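PDB 1WZZ: probable endoglucanase, which hydrolyses internal beta-1,4-glucosidic linkages of cellulose, including carboxymethyl-cellulose, as a secreted endoglucanase of glycoside hydrolase family 8. Local coordinates for residues Trp88-Leu91 with Pro97-Asp100. Numbering follows the deposited sequence.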
ATOM      1  N   TRP A  88      14.509  -0.049   0.566  1.00 13.97           N
ATOM      2  CA  TRP A  88      13.414  -0.571  -0.237  1.00 14.74           C
ATOM      3  C   TRP A  88      13.604  -1.883  -0.946  1.00 17.23           C
ATOM      4  O   TRP A  88      12.634  -2.604  -1.167  1.00 17.07           O
ATOM      5  CB  TRP A  88      12.960   0.504  -1.237  1.00 17.06           C
ATOM      6  CG  TRP A  88      13.814   0.598  -2.467  1.00 21.50           C
ATOM      7  CD1 TRP A  88      15.083   1.111  -2.570  1.00 21.30           C
ATOM      8  CD2 TRP A  88      13.468   0.111  -3.768  1.00 23.92           C
ATOM      9  NE1 TRP A  88      15.546   0.965  -3.869  1.00 23.40           N
ATOM     10  CE2 TRP A  88      14.572   0.354  -4.618  1.00 23.94           C
ATOM     11  CE3 TRP A  88      12.334  -0.512  -4.293  1.00 25.54           C
ATOM     12  CZ2 TRP A  88      14.570  -0.006  -5.976  1.00 26.59           C
ATOM     13  CZ3 TRP A  88      12.335  -0.875  -5.652  1.00 28.28           C
ATOM     14  CH2 TRP A  88      13.448  -0.617  -6.468  1.00 27.25           C
ATOM     15  N   ARG A  89      14.849  -2.211  -1.256  1.00 18.60           N
ATOM     16  CA  ARG A  89      15.121  -3.416  -2.025  1.00 20.40           C
ATOM     17  C   ARG A  89      16.342  -4.232  -1.615  1.00 19.70           C
ATOM     18  O   ARG A  89      17.367  -3.685  -1.208  1.00 19.76           O
ATOM     19  CB  ARG A  89      15.252  -3.008  -3.495  1.00 22.68           C
ATOM     20  CG  ARG A  89      15.468  -4.176  -4.443  1.00 26.86           C
ATOM     21  CD  ARG A  89      15.235  -3.750  -5.882  1.00 27.45           C
ATOM     22  NE  ARG A  89      16.297  -2.894  -6.388  1.00 30.32           N
ATOM     23  CZ  ARG A  89      16.353  -2.444  -7.641  1.00 34.08           C
ATOM     24  NH1 ARG A  89      15.404  -2.774  -8.505  1.00 32.86           N
ATOM     25  NH2 ARG A  89      17.357  -1.668  -8.036  1.00 34.37           N
ATOM     26  N   PHE A  90      16.211  -5.552  -1.756  1.00 19.51           N
ATOM     27  CA  PHE A  90      17.270  -6.516  -1.451  1.00 22.57           C
ATOM     28  C   PHE A  90      17.512  -7.306  -2.732  1.00 23.65           C
ATOM     29  O   PHE A  90      16.567  -7.789  -3.362  1.00 22.11           O
ATOM     30  CB  PHE A  90      16.812  -7.451  -0.314  1.00 20.73           C
ATOM     31  CG  PHE A  90      17.738  -8.614  -0.053  1.00 24.17           C
ATOM     32  CD1 PHE A  90      17.590  -9.808  -0.760  1.00 26.16           C
ATOM     33  CD2 PHE A  90      18.741  -8.520   0.910  1.00 24.11           C
ATOM     34  CE1 PHE A  90      18.436 -10.906  -0.504  1.00 25.41           C
ATOM     35  CE2 PHE A  90      19.594  -9.607   1.178  1.00 25.70           C
ATOM     36  CZ  PHE A  90      19.437 -10.798   0.467  1.00 27.54           C
ATOM     37  N   LEU A  91      18.780  -7.413  -3.132  1.00 27.90           N
ATOM     38  CA  LEU A  91      19.140  -8.150  -4.338  1.00 30.79           C
ATOM     39  C   LEU A  91      20.047  -9.308  -3.923  1.00 33.86           C
ATOM     40  O   LEU A  91      21.214  -9.123  -3.558  1.00 33.26           O
ATOM     41  CB  LEU A  91      19.850  -7.208  -5.322  1.00 32.10           C
ATOM     42  CG  LEU A  91      19.078  -5.932  -5.687  1.00 30.97           C
ATOM     43  CD1 LEU A  91      19.996  -4.953  -6.419  1.00 32.56           C
ATOM     44  CD2 LEU A  91      17.868  -6.275  -6.531  1.00 32.03           C
ATOM     45  N   PRO A  97      24.082  -6.446  -1.034  1.00 37.92           N
ATOM     46  CA  PRO A  97      22.737  -6.946  -1.345  1.00 34.21           C
ATOM     47  C   PRO A  97      21.725  -5.800  -1.325  1.00 31.42           C
ATOM     48  O   PRO A  97      20.703  -5.835  -2.010  1.00 28.56           O
ATOM     49  CB  PRO A  97      22.458  -7.944  -0.218  1.00 35.81           C
ATOM     50  CG  PRO A  97      23.798  -8.292   0.318  1.00 38.37           C
ATOM     51  CD  PRO A  97      24.578  -7.017   0.229  1.00 37.35           C
ATOM     52  N   VAL A  98      22.033  -4.787  -0.524  1.00 28.39           N
ATOM     53  CA  VAL A  98      21.168  -3.620  -0.379  1.00 27.69           C
ATOM     54  C   VAL A  98      22.005  -2.391  -0.728  1.00 27.27           C
ATOM     55  O   VAL A  98      22.416  -1.640   0.154  1.00 27.88           O
ATOM     56  CB  VAL A  98      20.663  -3.517   1.077  1.00 27.73           C
ATOM     57  CG1 VAL A  98      19.739  -2.310   1.226  1.00 26.27           C
ATOM     58  CG2 VAL A  98      19.945  -4.819   1.468  1.00 26.62           C
ATOM     59  N   PRO A  99      22.259  -2.171  -2.025  1.00 27.20           N
ATOM     60  CA  PRO A  99      23.060  -1.037  -2.500  1.00 27.99           C
ATOM     61  C   PRO A  99      22.384   0.329  -2.423  1.00 27.42           C
ATOM     62  O   PRO A  99      23.065   1.355  -2.374  1.00 26.60           O
ATOM     63  CB  PRO A  99      23.383  -1.435  -3.937  1.00 29.31           C
ATOM     64  CG  PRO A  99      22.125  -2.140  -4.364  1.00 28.72           C
ATOM     65  CD  PRO A  99      21.814  -3.010  -3.157  1.00 28.58           C
ATOM     66  N   ASP A 100      21.052   0.341  -2.428  1.00 24.52           N
ATOM     67  CA  ASP A 100      20.286   1.586  -2.377  1.00 21.50           C
ATOM     68  C   ASP A 100      19.536   1.610  -1.028  1.00 20.53           C
ATOM     69  O   ASP A 100      18.655   0.799  -0.803  1.00 20.47           O
ATOM     70  CB  ASP A 100      19.317   1.620  -3.562  1.00 23.07           C
ATOM     71  CG  ASP A 100      18.494   2.885  -3.609  1.00 24.75           C
ATOM     72  OD1 ASP A 100      18.743   3.769  -2.768  1.00 22.93           O
ATOM     73  OD2 ASP A 100      17.604   3.003  -4.486  1.00 25.56           O
TER
HETATM   74  O   HOH W   1      18.686  -1.513  -2.146  1.00 23.65           O
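Phe90 meets Pro97 and Val98 obliquely, through CE2 and CD2 of its ring, with CE2 3.6 Å from Pro97 CB and CD2 3.9 Å from Val98 CG2. This apolar centre belongs to the surface loops of the (alpha/alpha)6 barrel, where strand 89-91, paired antiparallel with strand 45-47, is met by the connection that runs on to helix 105-122. With CG opposite the amide nitrogen (chi1 171°), the Phe90 ring comes alongside Pro97 CB; the same ring also packs edge-to-face with Trp73. Farther out, Leu91 CD1 touches Pro99 CG more loosely, at 4.1 Å.

The backbones touch through one direct hydrogen bond, Leu91 N to Pro97 O, short at 2.7 Å and fairly straight (163° at the hydrogen). Phe90 CA lies beside the same oxygen in a CA-H...O contact. Farther along, the chains part enough to admit a water that donates to Arg89 O and accepts from Asp100 N.

At the polar edge, the Trp88 ring carries Arg89 CB over one face and the guanidinium against CZ2; His47 also meets the ring. Replacing Trp88 by an alanine would probably leave Asp100 OD2 without its indole donor and the Arg89 side chain without the flat surface it lies on. The indole side chain lies about 5 Å from the side chain of Glu49, the probable proton donor, which puts this end of the contact beside the probable catalytic site. Trp88 NE1 reaches Asp100 OD2 at 3.0 Å in a bent bond (141°), coming from above the carboxylate plane, while Asp100 OD1 accepts from Asn102 N.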